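Local coordinates for protein BlEst2 (Bacillus licheniformis, PDB 6WPX) that is a lipase, probably hydrolysing ester bonds, captured here in its propeptide form, in which the C-terminal domain has an autoinhibitory effect, at residues 54-59 with 173-178; 89-94 with 182-187; 391-396 with 465-470. All coordinates share one frame; numbering follows the deposited sequence.

Interaction 1: residues 54-59 with 173-178; sequences HGLNGS and NDAVYS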
loop_
_atom_site.group_PDB
_atom_site.type_symbol
_atom_site.label_atom_id
_atom_site.label_comp_id
_atom_site.label_asym_id
_atom_site.label_seq_id
_atom_site.Cartn_x
_atom_site.Cartn_y
_atom_site.Cartn_z
ATOM N N HIS A 54 -7.014 -7.611 12.884
ATOM C CA HIS A 54 -6.925 -6.242 12.368
ATOM C C HIS A 54 -5.663 -6.022 11.497
ATOM O O HIS A 54 -4.754 -6.865 11.449
ATOM C CB HIS A 54 -6.935 -5.230 13.520
ATOM C CG HIS A 54 -5.694 -5.320 14.374
ATOM N ND1 HIS A 54 -4.511 -4.703 14.002
ATOM C CD2 HIS A 54 -5.489 -5.999 15.526
ATOM C CE1 HIS A 54 -3.638 -4.995 14.958
ATOM N NE2 HIS A 54 -4.186 -5.783 15.891
ATOM N N GLY A 55 -5.578 -4.832 10.924
ATOM C CA GLY A 55 -4.471 -4.460 10.061
ATOM C C GLY A 55 -3.543 -3.438 10.662
ATOM O O GLY A 55 -3.536 -3.192 11.876
ATOM N N LEU A 56 -2.790 -2.821 9.773
ATOM C CA LEU A 56 -1.805 -1.809 10.075
ATOM C C LEU A 56 -2.358 -0.683 10.941
ATOM O O LEU A 56 -3.389 -0.105 10.605
ATOM C CB LEU A 56 -1.234 -1.273 8.752
ATOM C CG LEU A 56 -0.264 -0.082 8.885
ATOM C CD1 LEU A 56 1.030 -0.492 9.529
ATOM C CD2 LEU A 56 -0.003 0.545 7.519
ATOM N N ASN A 57 -1.661 -0.389 12.054
ATOM C CA ASN A 57 -1.956 0.682 13.010
ATOM C C ASN A 57 -3.367 0.553 13.632
ATOM O O ASN A 57 -3.956 1.515 14.117
ATOM C CB ASN A 57 -1.692 2.069 12.381
ATOM C CG ASN A 57 -0.246 2.322 11.940
ATOM O OD1 ASN A 57 0.750 1.875 12.576
ATOM N ND2 ASN A 57 -0.087 3.112 10.884
ATOM N N GLY A 58 -3.878 -0.667 13.662
ATOM C CA GLY A 58 -5.211 -0.903 14.188
ATOM C C GLY A 58 -5.215 -1.746 15.421
ATOM O O GLY A 58 -4.159 -2.065 15.965
ATOM N N SER A 59 -6.419 -2.150 15.836
ATOM C CA SER A 59 -6.664 -3.028 16.963
ATOM C C SER A 59 -7.965 -3.751 16.687
ATOM O O SER A 59 -8.604 -3.497 15.665
ATOM C CB SER A 59 -6.789 -2.210 18.247
ATOM O OG SER A 59 -8.021 -1.505 18.263
ATOM N N ASN A 173 7.937 2.794 10.829
ATOM C CA ASN A 173 7.994 1.845 11.917
ATOM C C ASN A 173 8.171 0.502 11.240
ATOM O O ASN A 173 8.129 0.426 10.009
ATOM C CB ASN A 173 6.742 1.918 12.816
ATOM C CG ASN A 173 5.424 1.734 12.085
ATOM O OD1 ASN A 173 5.258 0.833 11.284
ATOM N ND2 ASN A 173 4.445 2.563 12.366
ATOM N N ASP A 174 8.401 -0.540 12.035
ATOM C CA ASP A 174 8.647 -1.879 11.550
ATOM C C ASP A 174 7.505 -2.416 10.705
ATOM O O ASP A 174 7.793 -3.148 9.763
ATOM C CB ASP A 174 8.891 -2.811 12.727
ATOM C CG ASP A 174 10.236 -2.656 13.421
ATOM O OD1 ASP A 174 11.059 -1.846 12.948
ATOM O OD2 ASP A 174 10.488 -3.402 14.390
ATOM N N ALA A 175 6.232 -2.075 11.038
ATOM C CA ALA A 175 5.048 -2.549 10.304
ATOM C C ALA A 175 4.980 -1.993 8.911
ATOM O O ALA A 175 4.913 -2.785 7.977
ATOM C CB ALA A 175 3.760 -2.263 11.067
ATOM N N VAL A 176 5.086 -0.655 8.747
ATOM C CA VAL A 176 5.065 0.011 7.429
ATOM C C VAL A 176 6.253 -0.443 6.571
ATOM O O VAL A 176 6.089 -0.713 5.385
ATOM C CB VAL A 176 4.969 1.570 7.538
ATOM C CG1 VAL A 176 4.839 2.213 6.151
ATOM C CG2 VAL A 176 3.784 1.987 8.421
ATOM N N TYR A 177 7.439 -0.535 7.183
ATOM C CA TYR A 177 8.680 -1.002 6.564
ATOM C C TYR A 177 8.471 -2.383 5.957
ATOM O O TYR A 177 8.947 -2.626 4.852
ATOM C CB TYR A 177 9.760 -1.116 7.649
ATOM C CG TYR A 177 11.130 -1.484 7.145
ATOM C CD1 TYR A 177 11.551 -2.815 7.107
ATOM C CD2 TYR A 177 12.046 -0.501 6.798
ATOM C CE1 TYR A 177 12.847 -3.150 6.703
ATOM C CE2 TYR A 177 13.330 -0.823 6.383
ATOM C CZ TYR A 177 13.737 -2.143 6.359
ATOM O OH TYR A 177 15.026 -2.394 5.973
ATOM N N SER A 178 7.816 -3.304 6.719
ATOM C CA SER A 178 7.592 -4.685 6.275
ATOM C C SER A 178 6.602 -4.768 5.114
ATOM O O SER A 178 6.516 -5.811 4.482
ATOM C CB SER A 178 7.148 -5.580 7.429
ATOM O OG SER A 178 5.804 -5.344 7.818
#

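Interaction 2: residues 89-94 with 182-187; sequences KDMQDN and GFMKSF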
loop_
_atom_site.group_PDB
_atom_site.type_symbol
_atom_site.label_atom_id
_atom_site.label_comp_id
_atom_site.label_asym_id
_atom_site.label_seq_id
_atom_site.Cartn_x
_atom_site.Cartn_y
_atom_site.Cartn_z
ATOM N N LYS A 89 4.362 -3.190 14.557
ATOM C CA LYS A 89 5.458 -4.184 14.438
ATOM C C LYS A 89 5.325 -4.990 13.151
ATOM O O LYS A 89 4.251 -5.011 12.581
ATOM C CB LYS A 89 5.591 -5.067 15.675
ATOM C CG LYS A 89 5.697 -4.312 16.990
ATOM C CD LYS A 89 7.001 -3.593 17.162
ATOM C CE LYS A 89 7.195 -3.054 18.559
ATOM N NZ LYS A 89 7.556 -4.131 19.517
ATOM N N ASP A 90 6.374 -5.713 12.785
ATOM C CA ASP A 90 6.396 -6.522 11.542
ATOM C C ASP A 90 5.597 -7.839 11.661
ATOM O O ASP A 90 5.106 -8.136 12.708
ATOM C CB ASP A 90 7.808 -6.648 10.966
ATOM C CG ASP A 90 8.727 -7.625 11.688
ATOM O OD1 ASP A 90 8.238 -8.358 12.519
ATOM O OD2 ASP A 90 9.904 -7.667 11.362
ATOM N N MET A 91 5.534 -8.583 10.559
ATOM C CA MET A 91 4.778 -9.855 10.464
ATOM C C MET A 91 5.466 -10.937 11.304
ATOM O O MET A 91 4.801 -11.893 11.665
ATOM C CB MET A 91 4.579 -10.311 9.016
ATOM C CG MET A 91 5.792 -10.851 8.323
ATOM S SD MET A 91 6.962 -9.628 7.736
ATOM C CE MET A 91 6.171 -9.086 6.230
ATOM N N GLN A 92 6.763 -10.760 11.593
ATOM C CA GLN A 92 7.480 -11.732 12.412
ATOM C C GLN A 92 7.018 -11.625 13.878
ATOM O O GLN A 92 6.623 -12.626 14.461
ATOM C CB GLN A 92 9.007 -11.566 12.273
ATOM C CG GLN A 92 9.801 -12.623 13.064
ATOM C CD GLN A 92 11.280 -12.667 12.736
ATOM O OE1 GLN A 92 11.946 -11.647 12.533
ATOM N NE2 GLN A 92 11.838 -13.861 12.720
ATOM N N ASP A 93 7.045 -10.412 14.451
ATOM C CA ASP A 93 6.609 -10.180 15.836
ATOM C C ASP A 93 5.126 -10.425 15.950
ATOM O O ASP A 93 4.684 -11.052 16.916
ATOM C CB ASP A 93 6.932 -8.762 16.289
ATOM C CG ASP A 93 8.420 -8.475 16.376
ATOM O OD1 ASP A 93 9.201 -9.427 16.618
ATOM O OD2 ASP A 93 8.795 -7.312 16.261
ATOM N N ASN A 94 4.358 -9.966 14.961
ATOM C CA ASN A 94 2.914 -10.195 14.961
ATOM C C ASN A 94 2.555 -11.654 14.746
ATOM O O ASN A 94 1.665 -12.156 15.416
ATOM C CB ASN A 94 2.197 -9.270 13.999
ATOM C CG ASN A 94 1.871 -7.959 14.658
ATOM O OD1 ASN A 94 2.205 -7.738 15.825
ATOM N ND2 ASN A 94 1.180 -7.081 13.960
ATOM N N GLY A 182 9.449 -4.654 -2.067
ATOM C CA GLY A 182 10.712 -5.386 -2.128
ATOM C C GLY A 182 10.800 -6.374 -0.979
ATOM O O GLY A 182 11.185 -7.526 -1.175
ATOM N N PHE A 183 10.439 -5.914 0.235
ATOM C CA PHE A 183 10.438 -6.723 1.467
ATOM C C PHE A 183 9.389 -7.831 1.334
ATOM O O PHE A 183 9.667 -8.978 1.666
ATOM C CB PHE A 183 10.076 -5.832 2.672
ATOM C CG PHE A 183 10.371 -6.442 4.019
ATOM C CD1 PHE A 183 9.464 -7.305 4.625
ATOM C CD2 PHE A 183 11.569 -6.168 4.682
ATOM C CE1 PHE A 183 9.738 -7.867 5.879
ATOM C CE2 PHE A 183 11.834 -6.720 5.941
ATOM C CZ PHE A 183 10.905 -7.555 6.537
ATOM N N MET A 184 8.190 -7.490 0.836
ATOM C CA MET A 184 7.153 -8.495 0.655
ATOM C C MET A 184 7.504 -9.491 -0.430
ATOM O O MET A 184 7.122 -10.642 -0.295
ATOM C CB MET A 184 5.771 -7.860 0.444
ATOM C CG MET A 184 5.187 -7.258 1.733
ATOM S SD MET A 184 5.093 -8.407 3.125
ATOM C CE MET A 184 4.053 -9.698 2.450
ATOM N N LYS A 185 8.292 -9.096 -1.467
ATOM C CA LYS A 185 8.713 -10.050 -2.511
ATOM C C LYS A 185 9.578 -11.150 -1.885
ATOM O O LYS A 185 9.394 -12.328 -2.180
ATOM C CB LYS A 185 9.453 -9.337 -3.660
ATOM C CG LYS A 185 9.920 -10.261 -4.800
ATOM C CD LYS A 185 8.824 -10.560 -5.801
ATOM C CE LYS A 185 9.247 -11.514 -6.895
ATOM N NZ LYS A 185 9.971 -10.823 -7.989
ATOM N N SER A 186 10.485 -10.748 -0.986
ATOM C CA SER A 186 11.357 -11.645 -0.236
ATOM C C SER A 186 10.495 -12.502 0.726
ATOM O O SER A 186 10.673 -13.713 0.765
ATOM C CB SER A 186 12.384 -10.831 0.532
ATOM O OG SER A 186 13.164 -11.628 1.404
ATOM N N PHE A 187 9.527 -11.888 1.460
ATOM C CA PHE A 187 8.624 -12.634 2.351
ATOM C C PHE A 187 7.874 -13.693 1.537
ATOM O O PHE A 187 7.818 -14.836 1.964
ATOM C CB PHE A 187 7.630 -11.711 3.092
ATOM C CG PHE A 187 6.690 -12.466 4.015
ATOM C CD1 PHE A 187 7.100 -12.861 5.289
ATOM C CD2 PHE A 187 5.410 -12.823 3.593
ATOM C CE1 PHE A 187 6.241 -13.599 6.122
ATOM C CE2 PHE A 187 4.562 -13.564 4.421
ATOM C CZ PHE A 187 4.970 -13.929 5.685
#

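Interaction 3: residues 391-396 with 465-470; sequences QQIKNA and RTIIRS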
loop_
_atom_site.group_PDB
_atom_site.type_symbol
_atom_site.label_atom_id
_atom_site.label_comp_id
_atom_site.label_asym_id
_atom_site.label_seq_id
_atom_site.Cartn_x
_atom_site.Cartn_y
_atom_site.Cartn_z
ATOM N N GLN A 391 3.704 4.711 -22.224
ATOM C CA GLN A 391 4.269 3.641 -23.083
ATOM C C GLN A 391 5.716 3.990 -23.420
ATOM O O GLN A 391 6.569 3.126 -23.315
ATOM C CB GLN A 391 3.418 3.491 -24.339
ATOM C CG GLN A 391 2.274 2.498 -24.186
ATOM C CD GLN A 391 0.985 3.171 -23.782
ATOM O OE1 GLN A 391 0.548 4.141 -24.399
ATOM N NE2 GLN A 391 0.363 2.656 -22.734
ATOM N N GLN A 392 5.957 5.254 -23.738
ATOM C CA GLN A 392 7.283 5.742 -24.128
ATOM C C GLN A 392 8.247 5.734 -22.962
ATOM O O GLN A 392 9.418 5.411 -23.163
ATOM C CB GLN A 392 7.202 7.120 -24.797
ATOM C CG GLN A 392 6.316 7.155 -26.063
ATOM C CD GLN A 392 6.595 6.051 -27.079
ATOM O OE1 GLN A 392 7.738 5.785 -27.468
ATOM N NE2 GLN A 392 5.545 5.381 -27.529
ATOM N N ILE A 393 7.750 6.080 -21.743
ATOM C CA ILE A 393 8.512 6.053 -20.483
ATOM C C ILE A 393 8.977 4.610 -20.268
ATOM O O ILE A 393 10.179 4.379 -20.177
ATOM C CB ILE A 393 7.703 6.581 -19.244
ATOM C CG1 ILE A 393 7.120 8.002 -19.462
ATOM C CG2 ILE A 393 8.533 6.508 -17.938
ATOM C CD1 ILE A 393 8.123 9.166 -19.538
ATOM N N LYS A 394 8.022 3.640 -20.250
ATOM C CA LYS A 394 8.324 2.217 -20.083
ATOM C C LYS A 394 9.399 1.764 -21.088
ATOM O O LYS A 394 10.382 1.155 -20.671
ATOM C CB LYS A 394 7.060 1.371 -20.221
ATOM C CG LYS A 394 7.141 0.038 -19.495
ATOM C CD LYS A 394 5.890 -0.799 -19.744
ATOM C CE LYS A 394 5.976 -2.186 -19.149
ATOM N NZ LYS A 394 6.889 -3.077 -19.917
ATOM N N ASN A 395 9.255 2.148 -22.379
ATOM C CA ASN A 395 10.224 1.830 -23.429
ATOM C C ASN A 395 11.615 2.384 -23.147
ATOM O O ASN A 395 12.588 1.675 -23.387
ATOM C CB ASN A 395 9.739 2.310 -24.804
ATOM C CG ASN A 395 8.594 1.520 -25.392
ATOM O OD1 ASN A 395 8.404 0.324 -25.124
ATOM N ND2 ASN A 395 7.820 2.174 -26.244
ATOM N N ALA A 396 11.716 3.640 -22.639
ATOM C CA ALA A 396 12.996 4.301 -22.365
ATOM C C ALA A 396 13.756 3.704 -21.187
ATOM O O ALA A 396 14.977 3.628 -21.239
ATOM C CB ALA A 396 12.799 5.798 -22.175
ATOM N N ARG A 465 8.839 12.695 -15.101
ATOM C CA ARG A 465 8.253 11.578 -14.324
ATOM C C ARG A 465 9.265 11.164 -13.265
ATOM O O ARG A 465 10.435 11.385 -13.460
ATOM C CB ARG A 465 7.823 10.368 -15.154
ATOM C CG ARG A 465 6.730 10.641 -16.166
ATOM C CD ARG A 465 5.377 10.974 -15.607
ATOM N NE ARG A 465 4.312 10.814 -16.570
ATOM C CZ ARG A 465 3.963 11.704 -17.474
ATOM N NH1 ARG A 465 4.589 12.860 -17.552
ATOM N NH2 ARG A 465 2.972 11.443 -18.296
ATOM N N THR A 466 8.770 10.545 -12.219
ATOM C CA THR A 466 9.559 10.048 -11.101
ATOM C C THR A 466 9.191 8.593 -10.896
ATOM O O THR A 466 8.030 8.279 -10.631
ATOM C CB THR A 466 9.283 10.849 -9.831
ATOM O OG1 THR A 466 9.265 12.244 -10.120
ATOM C CG2 THR A 466 10.301 10.557 -8.756
ATOM N N ILE A 467 10.178 7.711 -11.024
ATOM C CA ILE A 467 9.988 6.274 -10.847
ATOM C C ILE A 467 10.559 5.902 -9.507
ATOM O O ILE A 467 11.679 6.284 -9.193
ATOM C CB ILE A 467 10.656 5.471 -12.003
ATOM C CG1 ILE A 467 10.047 5.911 -13.371
ATOM C CG2 ILE A 467 10.541 3.923 -11.780
ATOM C CD1 ILE A 467 10.693 5.331 -14.582
ATOM N N ILE A 468 9.783 5.160 -8.710
ATOM C CA ILE A 468 10.217 4.649 -7.416
ATOM C C ILE A 468 10.334 3.125 -7.494
ATOM O O ILE A 468 9.376 2.444 -7.854
ATOM C CB ILE A 468 9.286 5.105 -6.261
ATOM C CG1 ILE A 468 9.420 6.627 -6.052
ATOM C CG2 ILE A 468 9.581 4.303 -4.950
ATOM C CD1 ILE A 468 8.414 7.184 -5.179
ATOM N N ARG A 469 11.511 2.604 -7.150
ATOM C CA ARG A 469 11.781 1.170 -7.108
ATOM C C ARG A 469 12.080 0.770 -5.669
ATOM O O ARG A 469 12.801 1.474 -4.952
ATOM C CB ARG A 469 12.961 0.805 -8.010
ATOM C CG ARG A 469 12.713 1.079 -9.494
ATOM C CD ARG A 469 13.956 0.801 -10.309
ATOM N NE ARG A 469 14.279 -0.627 -10.354
ATOM C CZ ARG A 469 15.403 -1.125 -10.857
ATOM N NH1 ARG A 469 16.334 -0.318 -11.350
ATOM N NH2 ARG A 469 15.609 -2.436 -10.864
ATOM N N SER A 470 11.519 -0.363 -5.264
ATOM C CA SER A 470 11.654 -0.979 -3.956
ATOM C C SER A 470 12.360 -2.304 -4.135
ATOM O O SER A 470 11.837 -3.190 -4.795
ATOM C CB SER A 470 10.277 -1.204 -3.336
ATOM O OG SER A 470 10.390 -1.776 -2.044
#

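Interaction 1: residues 54-59 with 173-178
Leu56 and Ala175 bring the two backbones closest, their CA atoms 6.9 Å apart. Residues 54-59 are a loop that follows strand 50-53 and folds into a type II beta turn from Gly55 to Gly58, while Asp174 begins the helix 174-178, with Asn173 at its N-cap. The turn is held at Gly55 O, which accepts from Gly58 N and, at 2.8 Å, from His54 ND1; the imidazole donor lies in the carbonyl plane on a lone pair, with the acceptor in the ring plane, and this bond and that of NE2 with Leu85 N fix the ring's rotation. Leu56, at the second position of this turn, carries the contact. Its CB is directed toward the helix, and with CG anti to the backbone N (chi1 174°) its CD1 meets Ala175 CB at 3.6 Å. The same methyl lies 3.9 Å from Val176 CG2, while CD2 reaches that CG2 less closely, the side chains crossing at a slant. The side chains of Asn57 and Asn173 also approach each other, their amide planes nearly perpendicular. Within the helix start, Val176 N donates to Asn173 OD1 at 2.9 Å in a nearly straight bond (172°), met nearly along the amide C=O direction. At this N-cap, an alanine in place of asparagine would probably leave Val176 N without its capping acceptor and Asn57 without the amide beside it. A His-Gly loop after a central strand is a familiar feature of alpha/beta hydrolases, where it often helps to form the oxyanion hole, and this loop is consistent with that role. No hydrogen bond crosses the gap: loop and helix are joined mainly by methyl groups, the two asparagines at the margin, and polar bonds inside each segment bring those methyls together.

Interaction 2: residues 89-94 with 182-187
Two phenyl rings of helix 181-191 receive Met91 in different ways. At the rim of the Phe183 ring, near its plane, sits Met91 SD, 3.8 Å from Phe183 CE1; the line from the sulfur to the ring centroid is 83° off the ring normal, an edge-on Met-aromatic contact. Phe187 instead has Met91 CE over one face; the sulfur stands obliquely to this second ring, 4.7 Å from its centroid, and Met91 CG comes against Phe187 CE1 at 3.5 Å. One thioether therefore serves both aromatics, one turn apart on the same side of the helix. Its route is folded: CG lies between the backbone N and the carbonyl carbon (chi1 73°), and further bends at the next two torsions bring the terminal methyl round to Met184 SD, 3.4 Å away, a close methyl-to-sulfur contact. Met91 is the first residue of helix 91-109, whose start is capped by Asp90: OD1 accepts from Asp93 N at 3.1 Å and weakly from Gln92 N, which settles the helix end that carries the methionine. Without a hydrogen bond between the segments, the contact is a buried sulfur and phenyl cluster. Helix 121-131 closes it from another side, as Ile123 touches Met91, Met184 and Phe187 while Met91 O is bonded to Ser127 OG. Ser178 of helix 174-178 lies against Met91 and Phe183, and strand 479-480 meets Lys185 and Ser186 through Phe480.

Interaction 3: residues 391-396 with 465-470
The guanidinium of Arg465, whose aliphatic stem packs against Ile393, is gripped by several groups beyond the contact: NH2 forms a salt bridge with Glu308 OE2, and the guanidinium makes a cation-pi interaction with Phe385. Among the polar bonds within the two segments, Ala396 N to Gln392 O, at 2.9 Å, belongs to the regular backbone of helix 389-397. This helix lies against strand 462-473, the nearest CA atoms, those of Ile393 and Arg465, being 8.3 Å apart. Ile393 is the one helix residue of the segment that reaches the strand, and it does so with two branches. Its CD1 rests on Arg465 CG at 3.9 Å, the two side chains crossing at about a right angle. The other branch, CG2, meets Ile467 CD1 at 4.2 Å, and here the chains run past each other in opposite directions. Placing CG1 beside the backbone N (chi1 -55°) leaves CG2 anti to that N, so one branch is directed to each strand residue. With Arg465 CG anti to the carbonyl carbon (chi1 -62°) this methylene meets the isoleucine, and the bend at chi2 (-67°) turns the rest of the chain off toward Glu308 and Phe385. Arg465 and Ile467, two apart in the strand, face the helix together; Leu389 and Val397, one helical turn before and after Ile393, touch Arg465 and Ile467 respectively, and thus extend the same apolar seam. The intervening Thr466 faces strand 290-297 instead. The chemistry is therefore divided within one residue: the CG methylene of Arg465 behaves as part of the apolar layer between helix and sheet, whereas its buried charge is met by a carboxylate and an aromatic ring, which probably stabilises the charged form and limits how far the stem can swing away from Ile393.

In the fold
Interactions 1 and 2 belong to the alpha/beta-hydrolase part of the chain and lie side by side, their centres about 10 Å apart. Their segments alternate in sequence, and the successive helices 174-178 and 181-191 join them; Ala175 CB touches Lys89 O, and Ser178 O packs on Met184 and Phe183. Interaction 3 follows later in the chain, on an antiparallel sheet of the C-terminal region, its centre about 26 Å from that of interaction 2. Even so, the two meet: Gly182 N and Ser470 OG are 3.0 Å apart, a probable hydrogen bond linking helix 181-191 to strand 462-473. Here the autoinhibitory C-terminal domain touches the hydrolase part; whether this contact contributes to inhibition is not settled by the geometry.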